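Carbonic anhydrase (Coccomyxa sp. PA, PDB 3UCJ) catalyses the reversible hydration of carbon dioxide to hydrogencarbonate as a zinc-dependent beta-class carbonic anhydrase, here captured with the inhibitor acetazolamide. Local coordinates at the interface of chains A and B and the interface of chains A and C. Sequence-based numbering; all coordinates share one arbitrary frame. Chains: chain A/B/C, Carbonic anhydrase.

Contact 1: the interface of chains A and B. Residues chain A 38, 40, 63-66; chain B 50-51.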
ATOM      1  N   GLN A  38     -27.098   0.717   9.303  1.00 29.78           N
ATOM      2  CA  GLN A  38     -26.467  -0.193  10.322  1.00 30.44           C
ATOM      3  C   GLN A  38     -26.028   0.688  11.462  1.00 29.10           C
ATOM      4  O   GLN A  38     -25.612   1.844  11.275  1.00 30.90           O
ATOM      5  CB  GLN A  38     -25.195  -0.975   9.769  1.00 29.28           C
ATOM      6  CG  GLN A  38     -24.078   0.053   9.350  1.00 31.14           C
ATOM      7  CD  GLN A  38     -22.828  -0.703   8.643  1.00 30.78           C
ATOM      8  OE1 GLN A  38     -22.388  -1.778   9.138  1.00 31.81           O
ATOM      9  NE2 GLN A  38     -22.291  -0.117   7.609  1.00 30.82           N
ATOM     10  N   PRO A  40     -23.692  -0.811  14.327  1.00 33.21           N
ATOM     11  CA  PRO A  40     -22.954  -1.766  15.136  1.00 31.37           C
ATOM     12  C   PRO A  40     -22.268  -1.024  16.242  1.00 30.56           C
ATOM     13  O   PRO A  40     -21.817   0.114  16.041  1.00 32.34           O
ATOM     14  CB  PRO A  40     -21.879  -2.316  14.089  1.00 29.66           C
ATOM     15  CG  PRO A  40     -21.640  -1.137  13.220  1.00 29.51           C
ATOM     16  CD  PRO A  40     -23.138  -0.745  12.956  1.00 31.07           C
ATOM     17  N   GLY A  63     -25.683  -6.662  11.727  1.00 31.63           N
ATOM     18  CA  GLY A  63     -25.798  -5.272  12.230  1.00 31.20           C
ATOM     19  C   GLY A  63     -25.072  -4.989  13.552  1.00 31.78           C
ATOM     20  O   GLY A  63     -25.048  -3.833  14.028  1.00 33.50           O
ATOM     21  N   GLU A  64     -24.445  -6.017  14.143  1.00 32.44           N
ATOM     22  CA  GLU A  64     -23.737  -5.831  15.406  1.00 33.22           C
ATOM     23  C   GLU A  64     -22.213  -5.685  15.356  1.00 31.77           C
ATOM     24  O   GLU A  64     -21.625  -5.051  16.251  1.00 31.69           O
ATOM     25  CB  GLU A  64     -24.029  -7.018  16.313  1.00 34.08           C
ATOM     26  CG  GLU A  64     -25.529  -7.132  16.662  1.00 40.00           C
ATOM     27  CD  GLU A  64     -25.688  -8.104  17.817  1.00 46.55           C
ATOM     28  OE1 GLU A  64     -26.399  -9.090  17.671  1.00 51.30           O
ATOM     29  OE2 GLU A  64     -25.026  -7.896  18.868  1.00 54.05           O
ATOM     30  N   VAL A  65     -21.565  -6.300  14.385  1.00 30.27           N
ATOM     31  CA  VAL A  65     -20.127  -6.219  14.328  1.00 26.88           C
ATOM     32  C   VAL A  65     -19.603  -6.025  12.906  1.00 26.38           C
ATOM     33  O   VAL A  65     -19.824  -6.835  12.055  1.00 28.06           O
ATOM     34  CB  VAL A  65     -19.471  -7.410  15.058  1.00 27.93           C
ATOM     35  CG1 VAL A  65     -19.851  -8.670  14.425  1.00 28.22           C
ATOM     36  CG2 VAL A  65     -17.981  -7.280  15.087  1.00 27.73           C
ATOM     37  N   PHE A  66     -18.934  -4.905  12.720  1.00 26.48           N
ATOM     38  CA  PHE A  66     -18.257  -4.523  11.504  1.00 27.67           C
ATOM     39  C   PHE A  66     -16.917  -5.257  11.518  1.00 27.17           C
ATOM     40  O   PHE A  66     -16.289  -5.311  12.522  1.00 27.18           O
ATOM     41  CB  PHE A  66     -18.030  -3.034  11.543  1.00 25.56           C
ATOM     42  CG  PHE A  66     -17.797  -2.386  10.216  1.00 27.12           C
ATOM     43  CD1 PHE A  66     -18.817  -1.772   9.545  1.00 26.75           C
ATOM     44  CD2 PHE A  66     -16.550  -2.309   9.694  1.00 28.61           C
ATOM     45  CE1 PHE A  66     -18.604  -1.133   8.392  1.00 26.77           C
ATOM     46  CE2 PHE A  66     -16.335  -1.682   8.530  1.00 27.50           C
ATOM     47  CZ  PHE A  66     -17.356  -1.084   7.870  1.00 27.79           C
TER
ATOM     48  N   SER B  50     -21.369  -4.411   8.745  1.00 26.21           N
ATOM     49  CA  SER B  50     -21.811  -5.284   9.831  1.00 26.67           C
ATOM     50  C   SER B  50     -22.990  -6.188   9.551  1.00 28.67           C
ATOM     51  O   SER B  50     -23.289  -7.038  10.329  1.00 28.68           O
ATOM     52  CB  SER B  50     -22.132  -4.485  11.075  1.00 29.39           C
ATOM     53  OG  SER B  50     -23.095  -3.532  10.803  1.00 30.51           O
ATOM     54  N   ARG B  51     -23.665  -5.981   8.446  1.00 28.88           N
ATOM     55  CA  ARG B  51     -24.845  -6.747   8.134  1.00 29.39           C
ATOM     56  C   ARG B  51     -24.576  -7.981   7.299  1.00 29.94           C
ATOM     57  O   ARG B  51     -25.482  -8.714   7.014  1.00 30.75           O
ATOM     58  CB  ARG B  51     -25.871  -5.861   7.450  1.00 26.85           C
ATOM     59  CG  ARG B  51     -26.104  -4.580   8.165  1.00 30.23           C
ATOM     60  CD  ARG B  51     -26.904  -3.627   7.366  1.00 30.24           C
ATOM     61  NE  ARG B  51     -26.101  -2.848   6.464  1.00 33.27           N
ATOM     62  CZ  ARG B  51     -26.581  -2.033   5.558  1.00 34.03           C
ATOM     63  NH1 ARG B  51     -27.864  -1.894   5.413  1.00 32.32           N
ATOM     64  NH2 ARG B  51     -25.783  -1.369   4.800  1.00 29.74           N
TER
HETATM   65  O   HOH W   1     -23.037  -8.684  13.121  1.00 35.25           O
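B:Ser50 inserts among A:Gln38, A:Pro40, A:Gly63 and A:Val65 at a two-fold symmetric subunit interface, the dimer contact that joins two beta-class carbonic anhydrase chains and brings parts of both to one active site. B:Ser50 and B:Arg51 continue the Cys-Ala-Asp-Ser-Arg signature, whose B:Cys47 is a zinc ligand. The amide oxygen OE1 of A:Gln38 takes two bonds from the serine. The hydroxyl B:Ser50 OG gives the shorter one, 2.5 Å to A:Gln38 OE1, in the carbonyl plane and on a lone pair. The backbone B:Ser50 N donates over 2.9 Å to A:Gln38 OE1, tilted slightly from that plane. With OG set between its own N and carbonyl carbon (chi1 57°), the serine turns hydroxyl and N-H toward the same oxygen. A:Gln38 reaches them with a chain extended beyond CG, and the two bonds fix the turn of its amide, leaving NE2 at the edge of the A:Phe66 ring, in its plane. On the serine's other flank, A:Gly63 N donates to the B:Ser50 carbonyl O over 2.8 Å, from above the carbonyl plane and nearly straight at the hydrogen (165°). A water links the same carbonyl to the backbone N of A:Glu64 and of A:Val65. A:Pro40 packs its ring against the serine methylene, CB to B:Ser50 CB at 3.7 Å. B:Arg51 runs alongside, its CD lying 4.0 Å from A:Gln38 CB. Since A:Gln38 and A:Phe66 also line the acetazolamide pocket, this grip is likely to hold pocket walls of one subunit beside the zinc-binding loop of the other.

Contact 2: the interface of chains A and C. Residues chain A 218-220, 222; chain C 117, 131, 134-135.
The guanidinium of C:Arg134 is layered between A:Phe222 CB, offset toward the rim of one face, and C:Arg131 CG on the opposite face; the carboxylate of C:Asp135 and a water lie at its edge. In this beta-class carbonic anhydrase the contact docks helix 128-136 of chain C against the C-terminal helices of chain A. The A:Phe222 ring is nearly parallel to the guanidinium (planes 7° apart), and C:Arg134 CD sits over the ring centre, 3.6 Å from the centroid of A:Phe222, in a CH-pi contact. The A:His219 ring instead meets the C:Asp135 carboxylate at its edge, the planes steeply inclined. With chi1 at 172° the A:His219 side chain points away from its own amide nitrogen, which carries the imidazole toward chain C. There A:His219 ND1 donates to the syn lone pair of C:Asp135 OD1 at 2.7 Å, within the ring plane. The other oxygen is held by C:Arg134 side-on: NE at 3.0 Å and NH2 at 2.8 Å both reach C:Asp135 OD2, a salt bridge that orients the acid for the histidine. C:Arg134 NH2 also donates to the A:His219 carbonyl O at 2.9 Å, on a lone pair, and its charge probably suits this end of helix 216-220. A water joins C:Arg134 NH1 to the same carbonyl. A leucine in place of C:Arg134 would probably leave C:Asp135 without its countercharge and free to turn from the histidine, and the A:His219 carbonyl without its cross-chain donor. Beside this network, C:Pro117 CD packs 3.7 Å from A:Cys220 CA, while C:Arg131 CD approaches A:His219 CE1.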
ATOM      1  N   GLN A 218       4.925   7.768  25.675  1.00 32.92           N
ATOM      2  CA  GLN A 218       6.186   8.264  25.120  1.00 33.27           C
ATOM      3  C   GLN A 218       6.056   8.231  23.563  1.00 32.56           C
ATOM      4  O   GLN A 218       6.606   9.085  22.884  1.00 32.76           O
ATOM      5  CB  GLN A 218       7.352   7.347  25.519  1.00 32.88           C
ATOM      6  CG  GLN A 218       8.679   7.833  25.010  1.00 34.09           C
ATOM      7  CD  GLN A 218       9.803   6.987  25.511  1.00 46.46           C
ATOM      8  OE1 GLN A 218      10.338   7.236  26.579  1.00 48.34           O
ATOM      9  NE2 GLN A 218      10.125   5.942  24.786  1.00 40.85           N
ATOM     10  N   HIS A 219       5.319   7.238  23.044  1.00 31.83           N
ATOM     11  CA  HIS A 219       5.140   7.163  21.542  1.00 30.62           C
ATOM     12  C   HIS A 219       4.410   8.389  21.042  1.00 31.28           C
ATOM     13  O   HIS A 219       4.734   8.975  19.978  1.00 29.89           O
ATOM     14  CB  HIS A 219       4.385   5.904  21.181  1.00 28.32           C
ATOM     15  CG  HIS A 219       3.991   5.849  19.731  1.00 30.30           C
ATOM     16  ND1 HIS A 219       4.890   5.493  18.743  1.00 28.59           N
ATOM     17  CD2 HIS A 219       2.797   6.043  19.106  1.00 30.17           C
ATOM     18  CE1 HIS A 219       4.267   5.462  17.565  1.00 31.11           C
ATOM     19  NE2 HIS A 219       2.995   5.804  17.747  1.00 28.79           N
ATOM     20  N   CYS A 220       3.412   8.826  21.810  1.00 31.37           N
ATOM     21  CA  CYS A 220       2.575   9.976  21.383  1.00 32.76           C
ATOM     22  C   CYS A 220       3.189  11.328  21.683  1.00 35.18           C
ATOM     23  O   CYS A 220       3.120  12.299  20.873  1.00 36.67           O
ATOM     24  CB  CYS A 220       1.155   9.859  21.966  1.00 31.55           C
ATOM     25  SG  CYS A 220       0.175   8.494  21.451  1.00 33.45           S
ATOM     26  N   PHE A 222       6.735  12.103  22.244  1.00 36.12           N
ATOM     27  CA  PHE A 222       8.127  11.775  22.327  1.00 37.67           C
ATOM     28  C   PHE A 222       9.005  12.943  22.710  1.00 40.87           C
ATOM     29  O   PHE A 222       9.921  12.750  23.485  1.00 39.90           O
ATOM     30  CB  PHE A 222       8.623  11.198  21.008  1.00 36.57           C
ATOM     31  CG  PHE A 222       9.916  10.507  21.150  1.00 34.31           C
ATOM     32  CD1 PHE A 222       9.956   9.207  21.604  1.00 33.33           C
ATOM     33  CD2 PHE A 222      11.099  11.152  20.835  1.00 33.55           C
ATOM     34  CE1 PHE A 222      11.172   8.575  21.756  1.00 31.57           C
ATOM     35  CE2 PHE A 222      12.347  10.516  20.981  1.00 31.33           C
ATOM     36  CZ  PHE A 222      12.341   9.184  21.444  1.00 34.68           C
TER
ATOM     37  N   PRO C 117       0.964  11.433  16.775  1.00 30.16           N
ATOM     38  CA  PRO C 117       0.410  10.557  15.681  1.00 31.15           C
ATOM     39  C   PRO C 117      -1.020  10.768  15.333  1.00 31.92           C
ATOM     40  O   PRO C 117      -1.467  10.302  14.294  1.00 32.80           O
ATOM     41  CB  PRO C 117       0.631   9.124  16.232  1.00 32.20           C
ATOM     42  CG  PRO C 117       0.752   9.314  17.726  1.00 33.12           C
ATOM     43  CD  PRO C 117       1.557  10.618  17.844  1.00 31.52           C
ATOM     44  N   ARG C 131       8.887   6.806  13.264  1.00 23.33           N
ATOM     45  CA  ARG C 131       8.531   6.711  14.653  1.00 26.27           C
ATOM     46  C   ARG C 131       8.965   5.374  15.241  1.00 27.04           C
ATOM     47  O   ARG C 131       9.299   5.280  16.388  1.00 26.94           O
ATOM     48  CB  ARG C 131       7.045   6.923  14.844  1.00 25.70           C
ATOM     49  CG  ARG C 131       6.604   8.368  14.831  1.00 27.16           C
ATOM     50  CD  ARG C 131       5.182   8.537  15.237  1.00 25.04           C
ATOM     51  NE  ARG C 131       4.227   8.115  14.242  1.00 26.34           N
ATOM     52  CZ  ARG C 131       3.688   8.898  13.333  1.00 27.40           C
ATOM     53  NH1 ARG C 131       4.004  10.162  13.263  1.00 27.10           N
ATOM     54  NH2 ARG C 131       2.824   8.403  12.501  1.00 27.78           N
ATOM     55  N   ARG C 134      12.696   5.388  15.801  1.00 28.49           N
ATOM     56  CA  ARG C 134      12.831   6.232  16.973  1.00 29.09           C
ATOM     57  C   ARG C 134      12.483   5.523  18.274  1.00 28.43           C
ATOM     58  O   ARG C 134      13.226   5.566  19.218  1.00 30.43           O
ATOM     59  CB  ARG C 134      11.969   7.463  16.784  1.00 28.01           C
ATOM     60  CG  ARG C 134      11.843   8.374  17.931  1.00 32.01           C
ATOM     61  CD  ARG C 134      10.566   9.177  17.810  1.00 28.49           C
ATOM     62  NE  ARG C 134       9.425   8.433  18.278  1.00 31.48           N
ATOM     63  CZ  ARG C 134       8.202   8.899  18.359  1.00 29.44           C
ATOM     64  NH1 ARG C 134       7.932  10.111  17.980  1.00 26.00           N
ATOM     65  NH2 ARG C 134       7.267   8.142  18.816  1.00 25.27           N
ATOM     66  N   ASP C 135      11.347   4.863  18.304  1.00 27.74           N
ATOM     67  CA  ASP C 135      10.906   4.169  19.468  1.00 28.26           C
ATOM     68  C   ASP C 135      11.883   3.045  19.836  1.00 30.28           C
ATOM     69  O   ASP C 135      12.128   2.809  20.966  1.00 30.20           O
ATOM     70  CB  ASP C 135       9.522   3.582  19.260  1.00 27.67           C
ATOM     71  CG  ASP C 135       8.431   4.616  19.198  1.00 29.28           C
ATOM     72  OD1 ASP C 135       7.326   4.253  18.913  1.00 31.56           O
ATOM     73  OD2 ASP C 135       8.657   5.768  19.441  1.00 31.20           O
TER
HETATM   74  O   HOH W   2       5.232  11.291  18.748  1.00 37.65           O

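Contact 1 and contact 2 lie about 33 Å apart, measured between the centres of their C-alpha atoms, and share no residue. On chain A, contact 1 uses the stretch before strand 42-47 and the start of strand 65-70, whereas contact 2 uses helix 216-220 and the 3-10 helix 222-225. One subunit can therefore hold chain B and chain C at once through separate surfaces. Because each interface is two-fold symmetric, the pair can build the deposited four-chain assembly: contact 1 belongs to the dimer that completes the active sites, and contact 2 plausibly ties such dimers together.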